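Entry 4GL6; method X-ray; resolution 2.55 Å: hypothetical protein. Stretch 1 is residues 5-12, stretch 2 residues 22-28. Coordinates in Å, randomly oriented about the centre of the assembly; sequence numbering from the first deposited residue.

Stretch 1 (5-12) EISIKIET
Stretch 2 22-28: FEVLSWN

How do the two backbones lie against each other? Ile 6 to Thr 12 form helix, with phi near -60° and psi near -40°, closed by i to i+4 bonds such as Glu 11 N to Ser 7 O at 2.9 Å. Residues 22 to 28 form a strand, mostly extended, although Leu 25 sits at -70°/-39°. The N-to-C directions differ by 145°, so the run is roughly antiparallel, and the axes approach to 7.7 Å. Ser 7 CA lies 5.8 Å from Val 24 CA, and Glu 11 CA 5.7 Å from Phe 22 CA.

What ties helix to strand directly? Val 24 N donates to Glu 11 OE2 at 3.1 Å, nearly straight at 172°. Glu 11 starts sideways, but its m, t rotamer with chi3 at 3° carries the carboxylate to the strand backbone, and its CG packs 3.7 Å from Phe 22 O.

Which apolar groups fill the gap? Val 24 (chi1 t) and Ile 10 (m, t) both point toward the opposing stretch, bringing Ile 10 CG2 to 3.6 Å from Val 24 CG2. Trp 27, with chi1 p and chi2 -101°, presents a ring face to Ile 6 (m, t): Ile 6 CG2 stands 4.0 Å from the centroid of the five-membered ring, 21° off its normal, a CH-pi contact. Ile 6 CD1 reaches Trp 27 CH2 at 3.6 Å.

How is the indole nitrogen served? Water 1 accepts from Trp 27 NE1 at 3.0 Å and from Ser 7 N at 3.1 Å, while donating to Glu 5 OE1 at 3.0 Å. It thus links the strand to the start of the helix, where Ser 7 N has no i to i+4 partner within the stretch. Ser 7 OG (chi1 m) lies near the ring plane, at its edge, 3.3 Å from Trp 27 NE1.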

# COMPACT_ATOMS: atom_id res chain seq x y z
N GLU A 5 -16.59 19.94 11.99
CA GLU A 5 -15.21 19.40 12.00
C GLU A 5 -14.96 18.68 10.67
O GLU A 5 -15.81 17.92 10.16
CB GLU A 5 -15.01 18.40 13.12
CG GLU A 5 -13.73 18.55 13.93
CD GLU A 5 -13.37 17.25 14.65
OE1 GLU A 5 -12.96 16.31 13.94
OE2 GLU A 5 -13.52 17.16 15.89
N ILE A 6 -13.75 18.86 10.16
CA ILE A 6 -13.35 18.29 8.86
C ILE A 6 -13.37 16.76 8.82
O ILE A 6 -13.73 16.17 7.81
CB ILE A 6 -11.99 18.89 8.43
CG1 ILE A 6 -12.20 20.38 8.07
CG2 ILE A 6 -11.39 18.16 7.24
CD1 ILE A 6 -10.95 21.16 7.78
N SER A 7 -13.02 16.14 9.94
CA SER A 7 -13.01 14.68 10.02
C SER A 7 -14.41 14.09 9.87
O SER A 7 -14.59 13.11 9.14
CB SER A 7 -12.40 14.21 11.34
OG SER A 7 -11.09 14.71 11.47
N ILE A 8 -15.38 14.71 10.54
CA ILE A 8 -16.77 14.26 10.50
C ILE A 8 -17.34 14.42 9.09
O ILE A 8 -18.11 13.56 8.64
CB ILE A 8 -17.67 14.97 11.57
CG1 ILE A 8 -17.34 14.48 13.01
CG2 ILE A 8 -19.16 14.75 11.31
CD1 ILE A 8 -15.97 14.86 13.58
N LYS A 9 -16.96 15.50 8.39
CA LYS A 9 -17.42 15.72 7.01
C LYS A 9 -16.92 14.58 6.09
O LYS A 9 -17.70 14.03 5.31
CB LYS A 9 -16.98 17.09 6.47
CG LYS A 9 -17.62 18.32 7.13
CD LYS A 9 -17.21 19.60 6.40
CE LYS A 9 -17.77 20.85 7.06
NZ LYS A 9 -17.41 22.10 6.32
N ILE A 10 -15.64 14.22 6.23
CA ILE A 10 -15.02 13.16 5.43
C ILE A 10 -15.62 11.80 5.77
O ILE A 10 -15.96 11.04 4.86
CB ILE A 10 -13.48 13.12 5.59
CG1 ILE A 10 -12.85 14.41 5.05
CG2 ILE A 10 -12.87 11.93 4.84
CD1 ILE A 10 -11.41 14.63 5.41
N GLU A 11 -15.73 11.51 7.06
CA GLU A 11 -16.35 10.25 7.54
C GLU A 11 -17.80 10.11 7.01
O GLU A 11 -18.18 9.03 6.54
CB GLU A 11 -16.32 10.16 9.08
CG GLU A 11 -14.94 9.90 9.69
CD GLU A 11 -14.87 10.05 11.22
OE1 GLU A 11 -15.90 10.30 11.89
OE2 GLU A 11 -13.77 9.89 11.78
N THR A 12 -18.57 11.20 7.07
CA THR A 12 -19.96 11.20 6.59
C THR A 12 -20.04 10.94 5.09
O THR A 12 -20.89 10.16 4.64
CB THR A 12 -20.69 12.51 6.94
OG1 THR A 12 -20.65 12.68 8.35
CG2 THR A 12 -22.16 12.49 6.47
N PHE A 22 -16.43 4.45 8.37
CA PHE A 22 -15.02 4.78 8.29
C PHE A 22 -14.62 5.71 9.42
O PHE A 22 -15.47 6.29 10.09
CB PHE A 22 -14.73 5.54 6.98
CG PHE A 22 -15.01 4.76 5.73
CD1 PHE A 22 -16.32 4.59 5.26
CD2 PHE A 22 -13.96 4.24 4.96
CE1 PHE A 22 -16.59 3.87 4.09
CE2 PHE A 22 -14.21 3.53 3.78
CZ PHE A 22 -15.53 3.34 3.35
N GLU A 23 -13.31 5.83 9.61
CA GLU A 23 -12.70 6.71 10.61
C GLU A 23 -11.54 7.43 9.93
O GLU A 23 -10.77 6.82 9.19
CB GLU A 23 -12.23 5.89 11.82
CG GLU A 23 -11.69 6.71 13.00
CD GLU A 23 -11.27 5.88 14.21
OE1 GLU A 23 -11.36 4.63 14.19
OE2 GLU A 23 -10.84 6.48 15.22
N VAL A 24 -11.44 8.74 10.14
CA VAL A 24 -10.32 9.54 9.68
C VAL A 24 -9.37 9.50 10.87
O VAL A 24 -9.68 10.06 11.90
CB VAL A 24 -10.71 10.99 9.33
CG1 VAL A 24 -9.47 11.86 9.15
CG2 VAL A 24 -11.58 11.03 8.07
N LEU A 25 -8.24 8.81 10.73
CA LEU A 25 -7.25 8.72 11.82
C LEU A 25 -6.55 10.06 12.05
O LEU A 25 -6.28 10.43 13.17
CB LEU A 25 -6.22 7.62 11.56
CG LEU A 25 -6.78 6.19 11.45
CD1 LEU A 25 -5.67 5.23 11.08
CD2 LEU A 25 -7.48 5.73 12.73
N SER A 26 -6.26 10.77 10.96
CA SER A 26 -5.63 12.10 11.02
C SER A 26 -5.70 12.77 9.66
O SER A 26 -6.01 12.13 8.63
CB SER A 26 -4.16 12.00 11.42
OG SER A 26 -3.41 11.26 10.47
N TRP A 27 -5.43 14.06 9.66
CA TRP A 27 -5.37 14.80 8.42
C TRP A 27 -4.41 15.93 8.49
O TRP A 27 -4.17 16.51 9.54
CB TRP A 27 -6.73 15.21 7.88
CG TRP A 27 -7.53 16.16 8.70
CD1 TRP A 27 -8.59 15.86 9.54
CD2 TRP A 27 -7.42 17.62 8.74
NE1 TRP A 27 -9.11 16.99 10.09
CE2 TRP A 27 -8.46 18.07 9.67
CE3 TRP A 27 -6.59 18.55 8.14
CZ2 TRP A 27 -8.64 19.41 9.97
CZ3 TRP A 27 -6.78 19.91 8.45
CH2 TRP A 27 -7.78 20.33 9.34
N ASN A 28 -3.96 16.27 7.30
CA ASN A 28 -2.88 17.17 7.07
C ASN A 28 -3.28 18.21 6.00
O ASN A 28 -3.93 17.85 5.02
CB ASN A 28 -1.77 16.21 6.60
CG ASN A 28 -0.52 16.91 6.22
OD1 ASN A 28 -0.17 17.97 6.76
ND2 ASN A 28 0.19 16.31 5.28
O HOH W 1 -11.40 17.85 11.91